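Local coordinates for RahU protein (Pseudomonas aeruginosa PAO1, PDB 6ZC2) that is a bacterial aegerolysin that interacts with the membrane sphingolipid ceramide phosphorylethanolamine and, like its family, probably binds lipids at membrane surfaces, at residues 6-11 against 59-64; 10-15 against 127-132; 17-22 against 51-56; 74-79 against 88-93; 82-87 against 105-110. One frame throughout, in Å; residues are numbered along the deposited sequence. Where two conformers were deposited one is given.

The five contacts sample the two facing sheets of an aegerolysin beta-sandwich. Contacts 1 and 2 share strand 6-13 in the mixed sheet, antiparallel to 58-63 on one side and parallel to 126-134 on the other. Contacts 3, 4 and 5 belong to the antiparallel sheet, and contacts 4 and 5 share strand 83-92. Contacts 1 and 4 are buried and meet across the interior, V9 CG2 lying 3.5 Å from F88 CE2. Contact 2 is partly buried, with V11, V13, L130 and L132 inside and K10, V12, T129 and T131 outside. Contacts 3 and 5 lie farther out, at outermost strands 51-53 and 101-106, where polar groups take a larger share.

Contact 1 of 5, residues 6-11 against 59-64; sequences WIAVKV and WIASCG. With EDO (1,2-ethanediol), chain G; EDO (1,2-ethanediol), chain C.
W59 lays its indole against K10 on the neighbouring antiparallel strand. K10 CB stands over one face of the six-membered ring, 3.5 Å from its centroid and 7° off the normal, a CH-pi contact. Chi1 of -178° sets K10 CG anti to the backbone N, over the indole, and the extended chain beyond carries CD across it and NZ past it. The same ring presents its edge to A8 O, 3.5 Å from W59 CZ3, and Y35 stacks on it. W59 N and A61 N each donate to a bound ethanediol. I60 exchanges two backbone hydrogen bonds with V9, and its CD1 reaches V11 CG2 at 4.0 Å. A61 meets A8 methyl to methyl, CB to CB 4.0 Å. S62 repeats the paired backbone bonds with I7, while its hydroxyl is engaged by T72 and by K31 O. C63 closes the ladder with its CB 3.7 Å from W6 CB. The chemistry is divided by face: I7, V9, I60 and S62 point into the sandwich, with F88 and W90 packed against I7, whereas W6, K10 and W59 make a partly exposed outer face on which aliphatic chain and indole shield one another.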
# COMPACT_ATOMS: atom_id res chain seq x y z
N TRP A 6 -8.76 4.16 7.21
CA TRP A 6 -7.52 3.40 7.21
C TRP A 6 -7.49 2.40 6.05
O TRP A 6 -8.54 1.96 5.55
CB TRP A 6 -7.28 2.68 8.55
CG TRP A 6 -8.28 1.58 8.86
CD1 TRP A 6 -9.52 1.74 9.42
CD2 TRP A 6 -8.12 0.17 8.64
NE1 TRP A 6 -10.14 0.52 9.55
CE2 TRP A 6 -9.31 -0.46 9.07
CE3 TRP A 6 -7.10 -0.63 8.11
CZ2 TRP A 6 -9.50 -1.84 9.01
CZ3 TRP A 6 -7.29 -2.00 8.04
CH2 TRP A 6 -8.48 -2.60 8.49
N ILE A 7 -6.26 2.05 5.65
CA ILE A 7 -5.97 0.99 4.69
C ILE A 7 -4.81 0.18 5.25
O ILE A 7 -3.93 0.71 5.94
CB ILE A 7 -5.61 1.58 3.29
CG1 ILE A 7 -5.45 0.48 2.24
CG2 ILE A 7 -4.34 2.45 3.38
CD1 ILE A 7 -5.20 0.99 0.83
N ALA A 8 -4.79 -1.12 4.96
CA ALA A 8 -3.64 -1.96 5.26
C ALA A 8 -3.39 -2.84 4.05
O ALA A 8 -4.28 -3.59 3.64
CB ALA A 8 -3.87 -2.79 6.53
N VAL A 9 -2.20 -2.72 3.46
CA VAL A 9 -1.85 -3.41 2.22
C VAL A 9 -0.93 -4.59 2.55
O VAL A 9 0.18 -4.39 3.04
CB VAL A 9 -1.18 -2.46 1.22
CG1 VAL A 9 -0.97 -3.16 -0.11
CG2 VAL A 9 -2.01 -1.18 1.05
N LYS A 10 -1.40 -5.80 2.25
CA LYS A 10 -0.60 -7.02 2.44
C LYS A 10 0.24 -7.22 1.18
O LYS A 10 -0.31 -7.50 0.11
CB LYS A 10 -1.51 -8.22 2.69
CG LYS A 10 -0.76 -9.51 2.94
CD LYS A 10 -1.71 -10.69 3.16
CE LYS A 10 -0.95 -12.00 3.22
NZ LYS A 10 -1.79 -13.11 3.78
N VAL A 11 1.56 -7.08 1.30
CA VAL A 11 2.47 -7.21 0.16
C VAL A 11 2.89 -8.68 0.05
O VAL A 11 3.61 -9.19 0.91
CB VAL A 11 3.68 -6.28 0.31
CG1 VAL A 11 4.62 -6.44 -0.88
CG2 VAL A 11 3.21 -4.83 0.45
N TRP A 59 2.94 -6.04 5.90
CA TRP A 59 1.83 -5.11 5.74
C TRP A 59 2.31 -3.66 5.82
O TRP A 59 3.12 -3.30 6.68
CB TRP A 59 0.78 -5.34 6.82
CG TRP A 59 0.05 -6.64 6.71
CD1 TRP A 59 0.53 -7.89 7.05
CD2 TRP A 59 -1.29 -6.84 6.25
NE1 TRP A 59 -0.44 -8.84 6.82
CE2 TRP A 59 -1.56 -8.22 6.34
CE3 TRP A 59 -2.29 -5.97 5.77
CZ2 TRP A 59 -2.81 -8.76 5.99
CZ3 TRP A 59 -3.51 -6.51 5.41
CH2 TRP A 59 -3.76 -7.89 5.52
N ILE A 60 1.79 -2.82 4.92
CA ILE A 60 1.97 -1.37 4.95
C ILE A 60 0.61 -0.76 5.26
O ILE A 60 -0.34 -0.91 4.48
CB ILE A 60 2.51 -0.85 3.61
CG1 ILE A 60 3.88 -1.48 3.33
CG2 ILE A 60 2.61 0.66 3.62
CD1 ILE A 60 4.37 -1.27 1.93
N ALA A 61 0.50 -0.09 6.40
CA ALA A 61 -0.78 0.41 6.89
C ALA A 61 -0.73 1.91 7.09
O ALA A 61 0.30 2.46 7.53
CB ALA A 61 -1.18 -0.29 8.20
N SER A 62 -1.84 2.58 6.78
CA SER A 62 -1.94 4.03 6.92
C SER A 62 -3.34 4.40 7.37
O SER A 62 -4.32 3.76 6.97
CB SER A 62 -1.61 4.72 5.58
OG SER A 62 -1.69 6.13 5.67
N CYS A 63 -3.44 5.42 8.22
CA CYS A 63 -4.73 5.90 8.70
C CYS A 63 -4.70 7.42 8.77
O CYS A 63 -3.64 8.05 8.70
CB CYS A 63 -5.11 5.29 10.05
SG CYS A 63 -4.02 5.73 11.43
N GLY A 64 -5.89 8.01 8.91
CA GLY A 64 -5.96 9.44 9.15
C GLY A 64 -5.37 9.80 10.50
O GLY A 64 -5.29 8.98 11.42
C1 EDO G . 3.14 -8.13 9.83
O1 EDO G . 2.20 -7.06 10.04
C2 EDO G . 4.50 -7.53 9.51
O2 EDO G . 4.39 -6.69 8.36
C1 EDO C . 5.20 -0.59 8.07
O1 EDO C . 5.06 -1.00 9.44
C2 EDO C . 4.22 0.54 7.80
O2 EDO C . 2.88 0.07 7.93

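Contact 2 of 5, residues 10-15 against 127-132; sequences KVVVSK and EVTLTL. With EDO (1,2-ethanediol), chain E.
V12 meets T129 methyl to methyl across two parallel strands, CG2 to CG2 at 3.8 Å. V12 CG2 lies anti to its own carbonyl carbon, beside the backbone N, and this turns it back toward T129, two residues before V12's bridge partner T131. T131 OG1 also lies 4.0 Å from V12 CB. K10 runs beside T129 with both side chains pointing the same way, T129 OG1 lying 4.1 Å from both K10 CB and CD. On the opposite face V11 CG1 touches L132 CD1 at 3.8 Å.

The backbone holds these neighbours in register. K10 and V12 each donate to and accept from 127-132 in the alternating pattern of a parallel ladder, exemplified by L130 N to K10 O at 2.8 Å. S14 N extends the series to L132 O at 2.9 Å, just where strand 6-13 gives way to a loop. Further out, F104 of the facing sheet packs on L130 and L132, P57 touches K10 and V12, and the backbones of S116 and I114 bond to those of T129 and T131. A bound ethanediol bridges E127 N and O at the start of the segment. The ladder therefore satisfies the main-chain N-H and C=O groups that the two strands turn toward each other, while separating an interior of V11, V13, L130 and L132 from an outer face where V12 packs among K10, T129 and T131.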
# COMPACT_ATOMS: atom_id res chain seq x y z
N LYS A 10 -1.40 -5.80 2.25
CA LYS A 10 -0.60 -7.02 2.44
C LYS A 10 0.24 -7.22 1.18
O LYS A 10 -0.31 -7.50 0.11
CB LYS A 10 -1.51 -8.22 2.69
CG LYS A 10 -0.76 -9.51 2.94
CD LYS A 10 -1.71 -10.69 3.16
CE LYS A 10 -0.95 -12.00 3.22
NZ LYS A 10 -1.79 -13.11 3.78
N VAL A 11 1.56 -7.08 1.30
CA VAL A 11 2.47 -7.21 0.16
C VAL A 11 2.89 -8.68 0.05
O VAL A 11 3.61 -9.19 0.91
CB VAL A 11 3.68 -6.28 0.31
CG1 VAL A 11 4.62 -6.44 -0.88
CG2 VAL A 11 3.21 -4.83 0.45
N VAL A 12 2.43 -9.34 -1.01
CA VAL A 12 2.69 -10.76 -1.26
C VAL A 12 3.64 -10.85 -2.45
O VAL A 12 3.28 -10.50 -3.58
CB VAL A 12 1.38 -11.53 -1.53
CG1 VAL A 12 1.68 -12.99 -1.87
CG2 VAL A 12 0.43 -11.41 -0.34
N VAL A 13 4.86 -11.33 -2.21
CA VAL A 13 5.90 -11.41 -3.23
C VAL A 13 5.95 -12.84 -3.76
O VAL A 13 6.10 -13.80 -2.99
CB VAL A 13 7.26 -11.00 -2.65
CG1 VAL A 13 8.38 -11.18 -3.68
CG2 VAL A 13 7.21 -9.55 -2.13
N SER A 14 5.85 -12.98 -5.08
CA SER A 14 5.95 -14.29 -5.69
C SER A 14 7.40 -14.76 -5.73
O SER A 14 8.34 -13.96 -5.74
CB SER A 14 5.42 -14.24 -7.12
OG SER A 14 5.57 -15.51 -7.73
N LYS A 15 7.57 -16.08 -5.74
CA LYS A 15 8.89 -16.63 -5.99
C LYS A 15 9.43 -16.25 -7.37
O LYS A 15 10.63 -16.39 -7.60
CB LYS A 15 8.90 -18.15 -5.78
CG LYS A 15 8.94 -18.54 -4.30
CD LYS A 15 9.26 -20.00 -4.07
CE LYS A 15 10.73 -20.20 -3.73
NZ LYS A 15 10.93 -21.32 -2.77
N GLU A 127 -8.43 -3.90 4.59
CA GLU A 127 -7.34 -4.75 4.12
C GLU A 127 -7.43 -5.00 2.62
O GLU A 127 -8.47 -5.42 2.11
CB GLU A 127 -7.37 -6.10 4.85
CG GLU A 127 -7.07 -6.00 6.34
CD GLU A 127 -6.91 -7.34 7.04
OE1 GLU A 127 -7.32 -8.38 6.48
OE2 GLU A 127 -6.37 -7.36 8.17
N VAL A 128 -6.33 -4.74 1.92
CA VAL A 128 -6.18 -5.01 0.50
C VAL A 128 -4.93 -5.88 0.34
O VAL A 128 -3.88 -5.57 0.90
CB VAL A 128 -6.00 -3.71 -0.31
CG1 VAL A 128 -5.70 -4.01 -1.78
CG2 VAL A 128 -7.22 -2.82 -0.17
N THR A 129 -5.04 -6.96 -0.43
CA THR A 129 -3.89 -7.80 -0.73
C THR A 129 -3.31 -7.42 -2.09
O THR A 129 -4.06 -7.24 -3.06
CB THR A 129 -4.27 -9.29 -0.71
OG1 THR A 129 -4.77 -9.63 0.59
CG2 THR A 129 -3.07 -10.17 -1.01
N LEU A 130 -1.98 -7.27 -2.16
CA LEU A 130 -1.26 -6.90 -3.38
C LEU A 130 -0.31 -8.05 -3.71
O LEU A 130 0.69 -8.26 -3.01
CB LEU A 130 -0.49 -5.60 -3.16
CG LEU A 130 0.42 -5.13 -4.30
CD1 LEU A 130 -0.37 -4.86 -5.57
CD2 LEU A 130 1.21 -3.90 -3.87
N THR A 131 -0.61 -8.80 -4.77
CA THR A 131 0.18 -9.97 -5.14
C THR A 131 1.06 -9.63 -6.35
O THR A 131 0.54 -9.31 -7.43
CB THR A 131 -0.72 -11.17 -5.42
OG1 THR A 131 -1.51 -11.45 -4.25
CG2 THR A 131 0.10 -12.40 -5.76
N LEU A 132 2.38 -9.69 -6.16
CA LEU A 132 3.36 -9.17 -7.11
C LEU A 132 4.14 -10.31 -7.76
O LEU A 132 4.68 -11.17 -7.06
CB LEU A 132 4.36 -8.26 -6.38
CG LEU A 132 3.78 -7.01 -5.73
CD1 LEU A 132 4.74 -6.41 -4.70
CD2 LEU A 132 3.44 -5.97 -6.79
C1 EDO E . -11.46 -4.83 3.35
O1 EDO E . -11.02 -5.99 2.63
C2 EDO E . -11.89 -5.22 4.77
O2 EDO E . -10.77 -5.21 5.67

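Contact 3 of 5, residues 17-22 against 51-56; sequences IGTVGI and NVQAGS. With EDO (1,2-ethanediol), chain H.
G18, T19 and V20 run antiparallel to V52, Q53 and A54, the short strand axes 4.6 Å apart at 155°. V20 and V52 form a hydrogen-bonded pair, each N donating to the other's O at 2.9 Å. The pairing continues one step past the strand end, where A54 N donates to G18 O. G18 has a positive phi (88°), at which a CB would press on the preceding carbonyl, so the bend into the strand suits glycine. From Q53 to S56 the chain turns in a type II beta turn, closed by a bond from S56 N to Q53 O.

T19 and Q53 lie side by side on the outer face. The T19 hydroxyl donates to Q53 OE1 at 2.7 Å. Chi2 of -63° bends Q53 CD back, and the amide lies alongside T19, with Q53 NE2 3.7 Å from T19 CG2. Beside them N51 CB nears T19 CG2, while N51 OD1, 3.7 Å from G21 CA, is held by R23. The interior face carries V52 CG2 against I22 CG1 at 4.1 Å; C78 and M85 touch V20, V11 touches V52, and V13 touches both. The pair is a sheet margin in the aegerolysin beta-sandwich: short strand 51-53 closes one edge, polar outside and aliphatic within.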
# COMPACT_ATOMS: atom_id res chain seq x y z
N ILE A 17 9.94 -13.34 -8.15
CA ILE A 17 10.73 -12.15 -7.86
C ILE A 17 11.70 -12.35 -6.70
O ILE A 17 12.84 -11.87 -6.74
CB ILE A 17 9.84 -10.91 -7.60
CG1 ILE A 17 8.88 -10.67 -8.77
CG2 ILE A 17 10.70 -9.68 -7.36
CD1 ILE A 17 7.92 -9.54 -8.54
N GLY A 18 11.26 -13.03 -5.64
CA GLY A 18 12.13 -13.30 -4.50
C GLY A 18 12.15 -12.23 -3.41
O GLY A 18 11.84 -12.51 -2.25
N THR A 19 12.55 -11.01 -3.77
CA THR A 19 12.59 -9.87 -2.86
C THR A 19 12.05 -8.64 -3.57
O THR A 19 12.42 -8.38 -4.72
CB THR A 19 14.05 -9.56 -2.44
OG1 THR A 19 14.65 -10.72 -1.84
CG2 THR A 19 14.10 -8.39 -1.44
N VAL A 20 11.18 -7.89 -2.89
CA VAL A 20 10.69 -6.60 -3.38
C VAL A 20 11.12 -5.50 -2.42
O VAL A 20 10.88 -5.60 -1.21
CB VAL A 20 9.16 -6.60 -3.57
CG1 VAL A 20 8.64 -5.18 -3.81
CG2 VAL A 20 8.79 -7.53 -4.73
N GLY A 21 11.76 -4.46 -2.95
CA GLY A 21 12.04 -3.26 -2.17
C GLY A 21 10.87 -2.30 -2.23
O GLY A 21 10.38 -1.96 -3.31
N ILE A 22 10.41 -1.86 -1.05
CA ILE A 22 9.41 -0.81 -0.93
C ILE A 22 10.16 0.51 -0.84
O ILE A 22 10.96 0.71 0.08
CB ILE A 22 8.54 -1.01 0.33
CG1 ILE A 22 7.93 -2.42 0.37
CG2 ILE A 22 7.48 0.09 0.43
CD1 ILE A 22 6.96 -2.73 -0.76
N ASN A 51 12.20 -4.35 2.84
CA ASN A 51 12.39 -5.39 1.83
C ASN A 51 11.48 -6.55 2.21
O ASN A 51 11.55 -7.07 3.33
CB ASN A 51 13.85 -5.88 1.81
CG ASN A 51 14.78 -4.93 1.07
OD1 ASN A 51 14.39 -3.87 0.61
ND2 ASN A 51 16.03 -5.34 0.94
N VAL A 52 10.61 -6.96 1.28
CA VAL A 52 9.63 -8.02 1.52
C VAL A 52 10.07 -9.27 0.76
O VAL A 52 10.37 -9.20 -0.44
CB VAL A 52 8.21 -7.58 1.12
CG1 VAL A 52 7.19 -8.66 1.49
CG2 VAL A 52 7.85 -6.25 1.78
N GLN A 53 10.11 -10.41 1.46
CA GLN A 53 10.60 -11.67 0.91
C GLN A 53 9.45 -12.59 0.52
O GLN A 53 8.43 -12.68 1.22
CB GLN A 53 11.47 -12.41 1.93
CG GLN A 53 12.52 -11.55 2.59
CD GLN A 53 13.54 -10.99 1.61
OE1 GLN A 53 13.76 -11.56 0.53
NE2 GLN A 53 14.17 -9.88 1.98
N ALA A 54 9.63 -13.30 -0.59
CA ALA A 54 8.66 -14.32 -0.99
C ALA A 54 8.42 -15.31 0.14
O ALA A 54 9.37 -15.80 0.76
CB ALA A 54 9.18 -15.06 -2.22
N GLY A 55 7.15 -15.61 0.39
CA GLY A 55 6.75 -16.53 1.43
C GLY A 55 6.46 -15.89 2.77
O GLY A 55 5.83 -16.54 3.63
N SER A 56 6.87 -14.63 2.98
CA SER A 56 6.69 -13.94 4.26
C SER A 56 6.09 -12.55 4.03
O SER A 56 6.79 -11.54 4.14
CB SER A 56 8.03 -13.81 4.99
OG SER A 56 8.52 -15.06 5.42
C1 EDO H . 11.37 -5.06 5.84
O1 EDO H . 12.79 -4.89 5.66
C2 EDO H . 10.95 -4.42 7.16
O2 EDO H . 10.98 -5.40 8.20

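Contact 4 of 5, residues 74-79 against 88-93; sequences GSFDCY and FSWDDP. With EDO (1,2-ethanediol), chain D.
F76 and F88 exchange backbone hydrogen bonds, N to O at 2.9 Å in both directions. The second such pair, G74 with W90, is longer, 3.2 Å from G74 N to W90 O. S75 and S89 form the non-hydrogen-bonded pair between them, and the S75 hydroxyl bonds to T26. W90 CG lies between its backbone N and carbonyl carbon (chi1 67°), and the indole lies over G74, a glycine that lets it rest directly on the main chain. One face of the ring receives G74 O, S75 N and, as a CH-pi contact, G74 CA, 4.0 Å from the six-membered centroid. The indole NE1 is taken by T72. F76 CD2 approaches the edge of W90, 3.9 Å from CZ3, the two side chains crossing at about a right angle. F88 CB stands over the F76 face, 3.7 Å from CZ; the two phenyl planes, 25° apart, are displaced so far (centroids 5.5 Å) that little ring area is shared. Strands 72-80 and 83-92 form a hairpin in the middle of the antiparallel sheet, with 19-27 beyond the first and 101-106 beyond the second. Across the sandwich, I7 and V9 of strand 6-13 pack on these aromatics.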
# COMPACT_ATOMS: atom_id res chain seq x y z
N GLY A 74 -2.01 8.36 -0.20
CA GLY A 74 -0.58 8.26 -0.40
C GLY A 74 -0.22 7.20 -1.41
O GLY A 74 -1.08 6.71 -2.15
N SER A 75 1.06 6.84 -1.44
CA SER A 75 1.56 5.85 -2.39
C SER A 75 2.88 5.27 -1.91
O SER A 75 3.55 5.82 -1.03
CB SER A 75 1.76 6.47 -3.78
OG SER A 75 2.80 7.42 -3.76
N PHE A 76 3.26 4.14 -2.53
CA PHE A 76 4.61 3.60 -2.41
C PHE A 76 4.97 2.89 -3.72
O PHE A 76 4.09 2.42 -4.45
CB PHE A 76 4.81 2.68 -1.19
CG PHE A 76 3.92 1.46 -1.17
CD1 PHE A 76 4.28 0.29 -1.83
CD2 PHE A 76 2.72 1.48 -0.46
CE1 PHE A 76 3.45 -0.83 -1.81
CE2 PHE A 76 1.89 0.38 -0.44
CZ PHE A 76 2.25 -0.78 -1.11
N ASP A 77 6.27 2.81 -4.00
CA ASP A 77 6.77 2.10 -5.18
C ASP A 77 7.29 0.72 -4.78
O ASP A 77 7.75 0.50 -3.65
CB ASP A 77 7.89 2.88 -5.87
CG ASP A 77 7.41 4.16 -6.55
OD1 ASP A 77 6.18 4.37 -6.64
OD2 ASP A 77 8.28 4.95 -6.96
N CYS A 78 7.22 -0.21 -5.74
CA CYS A 78 7.78 -1.55 -5.60
C CYS A 78 8.92 -1.71 -6.61
O CYS A 78 8.74 -1.40 -7.80
CB CYS A 78 6.70 -2.61 -5.87
SG CYS A 78 5.34 -2.58 -4.68
N TYR A 79 10.07 -2.20 -6.14
CA TYR A 79 11.26 -2.41 -6.96
C TYR A 79 11.75 -3.85 -6.89
O TYR A 79 11.72 -4.48 -5.83
CB TYR A 79 12.40 -1.46 -6.52
CG TYR A 79 12.33 -0.10 -7.18
CD1 TYR A 79 11.49 0.90 -6.70
CD2 TYR A 79 13.08 0.17 -8.31
CE1 TYR A 79 11.41 2.14 -7.33
CE2 TYR A 79 13.01 1.40 -8.95
CZ TYR A 79 12.18 2.38 -8.46
OH TYR A 79 12.11 3.59 -9.11
N PHE A 88 1.82 1.56 -5.97
CA PHE A 88 0.52 1.38 -5.32
C PHE A 88 0.08 2.71 -4.71
O PHE A 88 0.85 3.34 -3.99
CB PHE A 88 0.60 0.31 -4.22
CG PHE A 88 -0.75 -0.02 -3.64
CD1 PHE A 88 -1.56 -0.98 -4.23
CD2 PHE A 88 -1.24 0.67 -2.54
CE1 PHE A 88 -2.82 -1.26 -3.72
CE2 PHE A 88 -2.50 0.40 -2.04
CZ PHE A 88 -3.29 -0.56 -2.63
N SER A 89 -1.16 3.12 -4.98
CA SER A 89 -1.71 4.39 -4.51
C SER A 89 -3.10 4.17 -3.95
O SER A 89 -3.81 3.24 -4.35
CB SER A 89 -1.81 5.42 -5.65
OG SER A 89 -0.53 5.77 -6.15
N TRP A 90 -3.53 5.06 -3.03
CA TRP A 90 -4.86 4.95 -2.44
C TRP A 90 -5.36 6.32 -2.00
O TRP A 90 -4.58 7.26 -1.78
CB TRP A 90 -4.88 4.00 -1.22
CG TRP A 90 -4.10 4.55 -0.06
CD1 TRP A 90 -4.57 5.33 0.97
CD2 TRP A 90 -2.68 4.43 0.16
NE1 TRP A 90 -3.54 5.68 1.81
CE2 TRP A 90 -2.37 5.14 1.33
CE3 TRP A 90 -1.65 3.77 -0.53
CZ2 TRP A 90 -1.08 5.22 1.83
CZ3 TRP A 90 -0.37 3.86 -0.03
CH2 TRP A 90 -0.09 4.58 1.13
N ASP A 91 -6.68 6.41 -1.83
CA ASP A 91 -7.34 7.61 -1.33
C ASP A 91 -8.57 7.18 -0.54
O ASP A 91 -9.49 6.57 -1.10
CB ASP A 91 -7.74 8.53 -2.48
CG ASP A 91 -8.46 9.77 -2.01
OD1 ASP A 91 -8.11 10.29 -0.93
OD2 ASP A 91 -9.38 10.23 -2.72
N ASP A 92 -8.59 7.51 0.76
CA ASP A 92 -9.67 7.16 1.68
C ASP A 92 -10.10 8.45 2.36
O ASP A 92 -9.58 8.81 3.42
CB ASP A 92 -9.16 6.14 2.71
CG ASP A 92 -10.24 5.64 3.67
OD1 ASP A 92 -11.38 6.16 3.65
OD2 ASP A 92 -9.92 4.72 4.46
N PRO A 93 -11.05 9.19 1.77
CA PRO A 93 -11.44 10.49 2.32
C PRO A 93 -12.27 10.38 3.59
O PRO A 93 -12.91 9.36 3.87
CB PRO A 93 -12.25 11.14 1.20
CG PRO A 93 -11.96 10.34 -0.03
CD PRO A 93 -11.69 8.95 0.46
C1 EDO D . -8.00 13.26 2.78
O1 EDO D . -9.19 13.05 3.54
C2 EDO D . -7.87 12.14 1.76
O2 EDO D . -8.83 12.29 0.71

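Contact 5 of 5, residues 82-87 against 105-110; sequences NTKMGT and TPASAD. With EDO (1,2-ethanediol), chain F.
K84 and A107 meet through aliphatic carbon, K84 CG 4.1 Å from A107 CB, which also lies 3.5 Å from K84 O. The lysine is fully extended, its CG anti to the backbone N (chi1 -171°), and runs on to a bound ethanediol, where NZ donates to both hydroxyls, O2 at 2.8 Å and O1 at 2.9 Å. The ethanediol, probably from the crystallisation liquor, donates a hydrogen bond from O2 to T87 OG1, which also bonds D77. T87 OG1 lies anti to its carbonyl carbon (chi1 -60°), beside the backbone N; T105 takes the same rotamer, and a water joins T105 OG1 to T87 O. Another water links K84 O with S108 OG, itself the acceptor for D110 N in an ST turn. T87 and T105 form a hydrogen-bonded backbone pair, whereas A107 N reaches M85 O at 2.9 Å from 45° above the carbonyl plane. At G86 the bare CA approaches T105 O to 3.1 Å. M85 turns the other way, toward the interior, with L132 against its CE. M85 and G86 both face C78 of strand 72-80, a classic beta bulge in strand 83-92, whose other side pairs with edge strand 101-106 of the sandwich.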
# COMPACT_ATOMS: atom_id res chain seq x y z
N ASN A 82 17.23 -2.91 -8.92
CA ASN A 82 17.26 -1.58 -9.52
C ASN A 82 16.05 -1.28 -10.42
O ASN A 82 15.90 -0.13 -10.85
CB ASN A 82 18.54 -1.40 -10.34
CG ASN A 82 19.80 -1.52 -9.50
OD1 ASN A 82 19.90 -0.91 -8.45
ND2 ASN A 82 20.77 -2.31 -9.97
N THR A 83 15.21 -2.27 -10.73
CA THR A 83 14.17 -2.13 -11.74
C THR A 83 12.81 -1.83 -11.11
O THR A 83 12.32 -2.61 -10.29
CB THR A 83 14.08 -3.42 -12.56
OG1 THR A 83 15.37 -3.71 -13.13
CG2 THR A 83 13.06 -3.26 -13.68
N LYS A 84 12.20 -0.71 -11.52
CA LYS A 84 10.88 -0.36 -11.01
C LYS A 84 9.83 -1.37 -11.48
O LYS A 84 9.74 -1.69 -12.67
CB LYS A 84 10.49 1.04 -11.47
CG LYS A 84 9.22 1.56 -10.80
CD LYS A 84 8.81 2.92 -11.33
CE LYS A 84 7.61 3.47 -10.58
NZ LYS A 84 7.13 4.76 -11.15
N MET A 85 9.01 -1.85 -10.54
CA MET A 85 7.89 -2.73 -10.85
C MET A 85 6.59 -1.96 -11.03
O MET A 85 5.79 -2.30 -11.91
CB MET A 85 7.71 -3.78 -9.75
CG MET A 85 8.92 -4.67 -9.55
SD MET A 85 8.88 -5.57 -7.98
CE MET A 85 7.19 -6.18 -8.04
N GLY A 86 6.35 -0.94 -10.20
CA GLY A 86 5.14 -0.15 -10.28
C GLY A 86 4.89 0.60 -8.99
O GLY A 86 5.74 0.64 -8.09
N THR A 87 3.70 1.20 -8.91
CA THR A 87 3.31 2.09 -7.82
C THR A 87 1.94 1.71 -7.30
O THR A 87 0.99 1.56 -8.08
CB THR A 87 3.27 3.55 -8.30
OG1 THR A 87 4.56 3.94 -8.78
CG2 THR A 87 2.82 4.49 -7.18
N THR A 105 -0.23 0.40 -10.39
CA THR A 105 0.06 0.73 -11.78
C THR A 105 1.41 0.14 -12.14
O THR A 105 2.43 0.56 -11.58
CB THR A 105 0.06 2.25 -11.99
OG1 THR A 105 -1.20 2.77 -11.57
CG2 THR A 105 0.29 2.59 -13.46
N PRO A 106 1.47 -0.83 -13.06
CA PRO A 106 2.76 -1.45 -13.40
C PRO A 106 3.61 -0.52 -14.26
O PRO A 106 3.11 0.21 -15.11
CB PRO A 106 2.35 -2.69 -14.19
CG PRO A 106 1.03 -2.29 -14.83
CD PRO A 106 0.35 -1.42 -13.81
N ALA A 107 4.93 -0.59 -14.03
CA ALA A 107 5.86 0.21 -14.82
C ALA A 107 6.03 -0.34 -16.24
O ALA A 107 6.40 0.42 -17.15
CB ALA A 107 7.22 0.25 -14.12
N SER A 108 5.81 -1.64 -16.42
CA SER A 108 5.87 -2.29 -17.72
C SER A 108 5.16 -3.63 -17.58
O SER A 108 4.78 -4.03 -16.47
CB SER A 108 7.32 -2.53 -18.16
OG SER A 108 7.88 -3.63 -17.44
N ALA A 109 5.02 -4.33 -18.70
CA ALA A 109 4.38 -5.64 -18.66
C ALA A 109 5.28 -6.72 -18.06
O ALA A 109 4.84 -7.88 -17.97
CB ALA A 109 3.91 -6.05 -20.05
N ASP A 110 6.50 -6.39 -17.65
CA ASP A 110 7.36 -7.38 -17.01
C ASP A 110 6.90 -7.71 -15.59
O ASP A 110 7.32 -8.75 -15.05
CB ASP A 110 8.81 -6.88 -16.97
CG ASP A 110 9.45 -6.84 -18.35
OD1 ASP A 110 8.98 -7.56 -19.26
OD2 ASP A 110 10.44 -6.10 -18.52
C1 EDO F . 4.29 2.88 -12.57
O1 EDO F . 5.60 3.19 -13.08
C2 EDO F . 3.53 4.17 -12.29
O2 EDO F . 4.31 4.99 -11.41
O HOH W 1 9.55 -2.62 -15.40
O HOH W 2 -1.23 3.28 -8.80